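Local coordinates for bacterial fluorinating enzyme homolog (Thermus thermophilus, PDB 2CW5), which hydrolyses S-adenosyl-L-methionine to adenosine and L-methionine, working as a homotrimer and lacking chlorinase and fluorinase activity, at the interface of chains A and B. Coordinates in Å, arbitrary orientation; residue numbers count along the deposited sequence, not the author numbering. Chains: chain A/B, Bacterial fluorinating enzyme homolog.

Contact 1: the interface of chains A and B. Residues chain A 101-102, 170, 172, 192-193; chain B 122-123, 125.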
# COMPACT_ATOMS: atom_id res chain seq x y z
N LEU A 101 -16.07 9.63 18.61
CA LEU A 101 -15.86 10.49 19.78
C LEU A 101 -15.65 11.89 19.21
O LEU A 101 -16.07 12.89 19.79
CB LEU A 101 -14.61 10.07 20.56
CG LEU A 101 -14.69 8.80 21.42
CD1 LEU A 101 -13.33 8.53 22.05
CD2 LEU A 101 -15.75 8.98 22.51
N LEU A 102 -14.98 11.95 18.06
CA LEU A 102 -14.73 13.22 17.41
C LEU A 102 -15.97 13.67 16.64
O LEU A 102 -16.27 14.87 16.55
CB LEU A 102 -13.56 13.09 16.42
CG LEU A 102 -12.18 12.71 16.97
CD1 LEU A 102 -11.19 12.58 15.83
CD2 LEU A 102 -11.71 13.79 17.94
N LEU A 170 -11.00 8.00 25.84
CA LEU A 170 -9.85 8.88 25.87
C LEU A 170 -10.12 9.69 27.12
O LEU A 170 -11.23 10.16 27.32
CB LEU A 170 -9.79 9.75 24.62
CG LEU A 170 -9.74 8.93 23.33
CD1 LEU A 170 -9.58 9.86 22.13
CD2 LEU A 170 -8.58 7.95 23.40
N GLU A 172 -8.64 12.50 30.46
CA GLU A 172 -7.78 13.56 30.95
C GLU A 172 -6.80 12.94 31.94
O GLU A 172 -5.74 13.51 32.22
CB GLU A 172 -8.62 14.63 31.64
CG GLU A 172 -9.46 15.44 30.66
CD GLU A 172 -8.60 16.33 29.78
OE1 GLU A 172 -9.04 16.68 28.66
OE2 GLU A 172 -7.50 16.70 30.23
N LEU A 192 -5.07 12.00 27.09
CA LEU A 192 -5.11 13.20 26.25
C LEU A 192 -4.08 14.24 26.67
O LEU A 192 -3.87 15.23 25.96
CB LEU A 192 -6.51 13.82 26.31
CG LEU A 192 -7.67 12.98 25.77
CD1 LEU A 192 -9.00 13.51 26.31
CD2 LEU A 192 -7.65 13.00 24.25
N ARG A 193 -3.42 14.03 27.80
CA ARG A 193 -2.45 15.00 28.29
C ARG A 193 -1.06 14.41 28.52
O ARG A 193 -0.93 13.28 28.99
CB ARG A 193 -2.95 15.63 29.59
CG ARG A 193 -4.38 16.13 29.52
CD ARG A 193 -4.57 17.12 28.38
NE ARG A 193 -5.97 17.46 28.18
CZ ARG A 193 -6.42 18.14 27.13
NH1 ARG A 193 -5.58 18.55 26.19
NH2 ARG A 193 -7.72 18.40 27.01
N LEU B 122 -11.38 17.42 20.23
CA LEU B 122 -11.97 17.26 21.55
C LEU B 122 -11.66 18.52 22.35
O LEU B 122 -10.75 19.28 22.01
CB LEU B 122 -11.39 16.03 22.23
CG LEU B 122 -11.75 14.69 21.58
CD1 LEU B 122 -10.91 13.58 22.18
CD2 LEU B 122 -13.23 14.41 21.76
N PRO B 123 -12.41 18.78 23.43
CA PRO B 123 -12.19 19.96 24.27
C PRO B 123 -10.72 20.18 24.66
O PRO B 123 -10.12 19.33 25.32
CB PRO B 123 -13.08 19.70 25.47
CG PRO B 123 -14.24 18.97 24.86
CD PRO B 123 -13.53 17.97 23.96
N TRP B 125 -8.20 19.97 22.92
CA TRP B 125 -7.34 19.02 22.21
C TRP B 125 -6.46 19.69 21.16
O TRP B 125 -6.88 20.64 20.50
CB TRP B 125 -8.19 17.95 21.53
CG TRP B 125 -7.42 16.99 20.67
CD1 TRP B 125 -6.94 15.76 21.03
CD2 TRP B 125 -7.06 17.18 19.29
NE1 TRP B 125 -6.30 15.17 19.96
CE2 TRP B 125 -6.36 16.02 18.88
CE3 TRP B 125 -7.26 18.21 18.37
CZ2 TRP B 125 -5.86 15.87 17.58
CZ3 TRP B 125 -6.76 18.06 17.07
CH2 TRP B 125 -6.07 16.89 16.70
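B:Leu122 is the plug of this patch: from an extended loop of chain B it drops its isobutyl group into a greasy pocket of chain A, with CG anti to its own carbonyl carbon (chi1 -66°). Its two methyls divide the work. CD1 of B:Leu122 sits between A:Leu192 and A:Leu170, 3.9 Å from CD2 of the former and equally near CD1 of the latter. CD2 turns the other way, toward the end of helix 97-102, where it comes near the carbonyl oxygen of A:Leu101. The branch point CG of B:Leu122 meets the CD2 methyl of A:Leu102 at 3.7 Å. A:Leu102, A:Leu170 and A:Leu192 each cross it at about a right angle. Further out, B:Trp125 skirts A:Leu192 with CD1 of its indole. At the polar rim, A:Arg193 donates from NH2 to the carbonyl oxygen of B:Pro123 at 3.1 Å, with the acceptor nearly in the guanidinium plane. The guanidinium is held for this by A:Glu172, gripped side-on: NE of A:Arg193 reaches OE2 of A:Glu172 at 2.7 Å, NH2 donates to OE1, and both carboxylate oxygens use syn lone pairs. Leucine plug and clamped arginine together anchor the 122-125 loop to the neighbouring subunit of the trimer.

Contact 2: the interface of chains A and B. Residues chain A 36-37, 39-41, 47, 51, 54, 182-183; chain B 12-16.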
# COMPACT_ATOMS: atom_id res chain seq x y z
N LEU A 36 -6.42 4.43 3.10
CA LEU A 36 -5.92 4.90 4.39
C LEU A 36 -4.77 3.95 4.73
O LEU A 36 -3.65 4.38 5.01
CB LEU A 36 -7.04 4.84 5.44
CG LEU A 36 -8.08 5.95 5.27
CD1 LEU A 36 -9.39 5.62 5.99
CD2 LEU A 36 -7.48 7.25 5.80
N ALA A 37 -5.06 2.65 4.68
CA ALA A 37 -4.08 1.59 4.94
C ALA A 37 -4.80 0.26 4.80
O ALA A 37 -5.99 0.15 5.09
CB ALA A 37 -3.51 1.72 6.35
N ALA A 39 -2.64 -2.74 5.38
CA ALA A 39 -1.75 -3.67 6.06
C ALA A 39 -1.83 -3.59 7.58
O ALA A 39 -0.87 -3.90 8.29
CB ALA A 39 -0.30 -3.46 5.59
N LEU A 40 -2.98 -3.14 8.09
CA LEU A 40 -3.15 -3.08 9.54
C LEU A 40 -3.06 -4.52 10.03
O LEU A 40 -3.42 -5.45 9.30
CB LEU A 40 -4.53 -2.51 9.90
CG LEU A 40 -4.71 -0.99 9.77
CD1 LEU A 40 -6.17 -0.63 9.99
CD2 LEU A 40 -3.83 -0.29 10.79
N PRO A 41 -2.58 -4.72 11.27
CA PRO A 41 -2.47 -6.08 11.80
C PRO A 41 -3.82 -6.79 11.70
O PRO A 41 -4.85 -6.24 12.07
CB PRO A 41 -2.04 -5.86 13.25
CG PRO A 41 -1.25 -4.60 13.17
CD PRO A 41 -2.09 -3.73 12.25
N ARG A 47 -6.06 -1.00 16.88
CA ARG A 47 -5.12 -0.36 15.97
C ARG A 47 -5.86 0.35 14.84
O ARG A 47 -5.52 1.47 14.45
CB ARG A 47 -4.17 -1.41 15.39
CG ARG A 47 -3.15 -0.85 14.41
CD ARG A 47 -2.12 0.00 15.12
NE ARG A 47 -1.30 0.71 14.15
CZ ARG A 47 -1.71 1.77 13.47
NH1 ARG A 47 -2.93 2.26 13.65
NH2 ARG A 47 -0.91 2.33 12.57
N ALA A 51 -6.16 4.38 13.86
CA ALA A 51 -5.79 4.90 12.54
C ALA A 51 -6.87 5.86 12.05
O ALA A 51 -6.58 6.92 11.50
CB ALA A 51 -5.62 3.75 11.55
N GLU A 54 -6.65 9.09 13.98
CA GLU A 54 -5.51 9.88 13.50
C GLU A 54 -5.81 10.69 12.25
O GLU A 54 -5.42 11.85 12.13
CB GLU A 54 -4.33 8.97 13.14
CG GLU A 54 -3.57 8.35 14.28
CD GLU A 54 -2.39 7.54 13.78
OE1 GLU A 54 -2.59 6.40 13.31
OE2 GLU A 54 -1.26 8.07 13.83
N ASP A 182 2.36 1.55 17.14
CA ASP A 182 2.60 1.89 15.74
C ASP A 182 3.66 0.91 15.24
O ASP A 182 4.08 0.03 15.99
CB ASP A 182 3.05 3.34 15.57
CG ASP A 182 4.39 3.63 16.22
OD1 ASP A 182 5.10 2.68 16.60
OD2 ASP A 182 4.72 4.83 16.34
N ARG A 183 4.09 1.06 13.99
CA ARG A 183 5.07 0.15 13.41
C ARG A 183 6.43 0.07 14.09
O ARG A 183 7.12 -0.94 13.98
CB ARG A 183 5.27 0.47 11.92
CG ARG A 183 5.78 1.86 11.61
CD ARG A 183 5.83 2.09 10.10
NE ARG A 183 6.37 3.40 9.74
CZ ARG A 183 5.87 4.56 10.16
NH1 ARG A 183 6.43 5.70 9.77
NH2 ARG A 183 4.83 4.58 10.98
N LEU B 12 2.86 0.90 4.79
CA LEU B 12 1.49 0.52 4.46
C LEU B 12 0.61 0.21 5.66
O LEU B 12 -0.55 -0.17 5.50
CB LEU B 12 1.52 -0.71 3.55
CG LEU B 12 2.59 -0.72 2.46
CD1 LEU B 12 2.63 -2.08 1.79
CD2 LEU B 12 2.31 0.37 1.45
N GLU B 13 1.15 0.36 6.87
CA GLU B 13 0.39 0.05 8.08
C GLU B 13 -0.34 1.24 8.70
O GLU B 13 -1.31 1.06 9.43
CB GLU B 13 1.31 -0.56 9.13
CG GLU B 13 1.79 -1.96 8.81
CD GLU B 13 2.70 -2.52 9.89
OE1 GLU B 13 3.85 -2.05 10.00
OE2 GLU B 13 2.25 -3.41 10.64
N ASP B 14 0.14 2.44 8.41
CA ASP B 14 -0.44 3.66 8.96
C ASP B 14 -1.15 4.48 7.90
O ASP B 14 -0.95 4.27 6.70
CB ASP B 14 0.66 4.50 9.59
CG ASP B 14 1.49 3.73 10.60
OD1 ASP B 14 1.01 3.51 11.73
OD2 ASP B 14 2.62 3.33 10.26
N PRO B 15 -1.99 5.43 8.32
CA PRO B 15 -2.72 6.28 7.38
C PRO B 15 -1.96 7.57 7.05
O PRO B 15 -2.55 8.53 6.55
CB PRO B 15 -4.02 6.55 8.12
CG PRO B 15 -3.53 6.72 9.53
CD PRO B 15 -2.52 5.59 9.69
N TYR B 16 -0.66 7.60 7.31
CA TYR B 16 0.12 8.81 7.05
C TYR B 16 0.09 9.28 5.60
O TYR B 16 -0.08 10.47 5.33
CB TYR B 16 1.57 8.62 7.50
CG TYR B 16 1.70 8.16 8.94
CD1 TYR B 16 0.85 8.66 9.93
CD2 TYR B 16 2.67 7.23 9.30
CE1 TYR B 16 0.97 8.24 11.26
CE2 TYR B 16 2.79 6.80 10.63
CZ TYR B 16 1.94 7.31 11.60
OH TYR B 16 2.05 6.87 12.89
O HOH W 1 -1.86 5.85 4.13
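B:Glu13 loses more surface to chain A than any other residue here, yet its carboxylate makes no salt bridge across. It is the aliphatic stem that is used: CG of B:Glu13 lies 3.3 Å from the carbonyl oxygen of A:Ala39, while OE1 hangs beside CB of A:Arg183. The charge pairing falls to B:Asp14, whose carboxylate is shared by two arginines, one to each oxygen. A:Arg47, from helix 45-55, brings NH2 to OD1 with guanidinium and carboxylate planes 26° apart; CD2 of A:Leu40 packs over the centre of that guanidinium. A:Arg183 starts from the crowded chi1 of 61°, runs extended to NE and sets NH2 2.6 Å from OD2 of B:Asp14. Its guanidinium is turned 61° from the carboxylate. In both pairs the N-H points elsewhere, leaving salt bridges without hydrogen bonds. The guanidinium of A:Arg183 also meets B:Tyr16 tip to tip at the ring edge, its CZ standing 3.8 Å from CE2 of B:Tyr16. An alanine in place of A:Arg183 would probably leave OD2 of B:Asp14 without its charged partner and strip cover from the edge of B:Tyr16. The two arginines would probably help keep B:Asp14 ionised, against the nearby carboxylate of A:Glu54. Next along, B:Pro15 lays CD and CG against A:Ala51 and OE1 of A:Glu54. Nearby, a water bridges the main chains, 2.5 Å from O of A:Leu36 and 3.1 Å from O of B:Asp14.

Contact 3: the interface of chains A and B. Residues chain A 57-61, 85-86; chain B 116-120.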
# COMPACT_ATOMS: atom_id res chain seq x y z
N PRO A 57 -9.64 14.09 11.46
CA PRO A 57 -9.60 15.56 11.49
C PRO A 57 -9.11 16.23 10.21
O PRO A 57 -9.41 17.41 9.97
CB PRO A 57 -8.66 15.87 12.66
CG PRO A 57 -8.77 14.65 13.55
CD PRO A 57 -8.82 13.51 12.54
N TYR A 58 -8.37 15.49 9.39
CA TYR A 58 -7.81 16.04 8.17
C TYR A 58 -8.52 15.65 6.88
O TYR A 58 -8.17 16.12 5.80
CB TYR A 58 -6.33 15.65 8.08
CG TYR A 58 -5.58 16.12 9.30
CD1 TYR A 58 -5.18 17.45 9.43
CD2 TYR A 58 -5.33 15.25 10.37
CE1 TYR A 58 -4.55 17.91 10.59
CE2 TYR A 58 -4.71 15.70 11.53
CZ TYR A 58 -4.33 17.02 11.63
OH TYR A 58 -3.72 17.48 12.78
N LEU A 59 -9.54 14.80 6.99
CA LEU A 59 -10.26 14.37 5.80
C LEU A 59 -11.29 15.41 5.39
O LEU A 59 -11.86 16.09 6.24
CB LEU A 59 -10.96 13.04 6.05
CG LEU A 59 -10.10 11.88 6.54
CD1 LEU A 59 -10.97 10.62 6.61
CD2 LEU A 59 -8.92 11.66 5.60
N PRO A 60 -11.55 15.53 4.08
CA PRO A 60 -12.54 16.50 3.58
C PRO A 60 -13.86 16.26 4.29
O PRO A 60 -14.26 15.11 4.47
CB PRO A 60 -12.65 16.15 2.10
CG PRO A 60 -11.31 15.59 1.78
CD PRO A 60 -11.00 14.73 2.98
N GLU A 61 -14.53 17.33 4.70
CA GLU A 61 -15.82 17.20 5.37
C GLU A 61 -16.75 16.42 4.45
O GLU A 61 -16.79 16.67 3.24
CB GLU A 61 -16.42 18.58 5.64
CG GLU A 61 -16.85 18.79 7.07
CD GLU A 61 -15.70 19.20 7.97
OE1 GLU A 61 -15.23 20.35 7.85
OE2 GLU A 61 -15.25 18.36 8.78
N ARG A 85 -20.51 14.40 10.54
CA ARG A 85 -19.82 15.43 9.76
C ARG A 85 -19.13 14.69 8.61
O ARG A 85 -18.92 15.23 7.52
CB ARG A 85 -18.78 16.15 10.62
CG ARG A 85 -17.92 17.13 9.85
CD ARG A 85 -17.05 17.95 10.80
NE ARG A 85 -17.82 18.94 11.54
CZ ARG A 85 -17.35 19.65 12.56
NH1 ARG A 85 -16.10 19.47 12.98
NH2 ARG A 85 -18.13 20.54 13.17
N TRP A 86 -18.76 13.45 8.89
CA TRP A 86 -18.16 12.57 7.90
C TRP A 86 -19.12 11.39 7.82
O TRP A 86 -20.04 11.27 8.64
CB TRP A 86 -16.78 12.10 8.34
CG TRP A 86 -15.75 13.20 8.30
CD1 TRP A 86 -15.03 13.61 7.21
CD2 TRP A 86 -15.33 14.02 9.40
NE1 TRP A 86 -14.19 14.64 7.57
CE2 TRP A 86 -14.35 14.91 8.90
CE3 TRP A 86 -15.69 14.09 10.75
CZ2 TRP A 86 -13.72 15.87 9.71
CZ3 TRP A 86 -15.06 15.05 11.56
CH2 TRP A 86 -14.09 15.92 11.03
N PRO B 116 -1.81 23.07 8.83
CA PRO B 116 -3.19 22.73 8.50
C PRO B 116 -4.04 22.64 9.77
O PRO B 116 -3.55 22.24 10.82
CB PRO B 116 -3.06 21.39 7.78
CG PRO B 116 -1.84 20.79 8.41
CD PRO B 116 -0.90 21.96 8.46
N ARG B 117 -5.31 23.03 9.67
CA ARG B 117 -6.21 23.01 10.82
C ARG B 117 -7.08 21.76 10.91
O ARG B 117 -7.83 21.45 9.99
CB ARG B 117 -7.11 24.25 10.78
CG ARG B 117 -6.37 25.58 10.84
CD ARG B 117 -5.59 25.70 12.13
NE ARG B 117 -6.42 25.41 13.30
CZ ARG B 117 -5.99 25.43 14.56
NH1 ARG B 117 -6.82 25.16 15.55
NH2 ARG B 117 -4.72 25.72 14.81
N PRO B 118 -7.00 21.04 12.04
CA PRO B 118 -7.82 19.83 12.20
C PRO B 118 -9.30 20.23 12.24
O PRO B 118 -9.67 21.19 12.91
CB PRO B 118 -7.33 19.25 13.52
CG PRO B 118 -6.88 20.47 14.28
CD PRO B 118 -6.15 21.25 13.22
N LYS B 119 -10.13 19.49 11.51
CA LYS B 119 -11.57 19.78 11.43
C LYS B 119 -12.36 19.38 12.67
O LYS B 119 -13.36 20.02 13.01
CB LYS B 119 -12.15 19.10 10.19
CG LYS B 119 -11.56 19.65 8.89
CD LYS B 119 -11.61 18.62 7.77
CE LYS B 119 -10.99 19.19 6.50
NZ LYS B 119 -9.58 19.63 6.71
N ALA B 120 -11.91 18.33 13.33
CA ALA B 120 -12.57 17.87 14.54
C ALA B 120 -11.56 18.00 15.67
O ALA B 120 -10.35 17.92 15.43
CB ALA B 120 -13.02 16.42 14.39
O HOH W 2 -7.00 18.67 5.80
O HOH W 3 -2.08 19.82 12.20
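In this SAM hydrolase/SAM-dependent halogenase family member, the 116-120 loop of one subunit lies across the 3-10 turn 56-58 of the next, with B:Lys119 losing more surface than any other residue of the patch. The direct hydrogen bond runs from the backbone N of B:Lys119 to the carbonyl oxygen of A:Pro57 at 2.7 Å, nearly straight (169° at H) and on a lone pair. Two waters extend the polar contact. One joins NZ of B:Lys119 to the carbonyl oxygen of A:Tyr58; the other links the phenol OH of A:Tyr58 to O of B:Pro116. Among charged groups, NH1 of A:Arg85 comes 2.8 Å from O of B:Lys119, but its N-H points away, so the contact is proximity only. A:Glu61 slides antiparallel past the lysine stem, its OE2 lying 3.5 Å from CB of B:Lys119, with NZ well beyond its carboxylate. The apolar contacts run along the loop. CH2 of the A:Trp86 indole meets the B:Ala120 methyl CB at 3.6 Å, and CZ2 presses on CB of B:Lys119, whose chain crosses the indole at about a right angle. NE1 of A:Trp86 donates to O of A:Leu59 at 3.0 Å from above the carbonyl plane, which helps fix the ring. B:Pro118 sets CB 3.7 Å from CB of A:Pro57 and lies alongside A:Tyr58.

Contact 1 and contact 3 lie about 15 Å apart between their C-alpha centres and use one continuous stretch of chain B, residues 116 to 125, which runs from the 3-10 turn 56-58 of chain A to the end of helix 97-102. Contact 2 stands about 18 Å from contact 3 and 21 Å from contact 1, and draws on a separate loop, 12-16. On chain A, helix 45-55 serves contact 2 and leads straight into the turn of contact 3, while 182-183 and 192-193, stretches on either side of strand 187-189, serve contacts 2 and 1. These chain B segments help hold one subunit against its neighbour in the homotrimer.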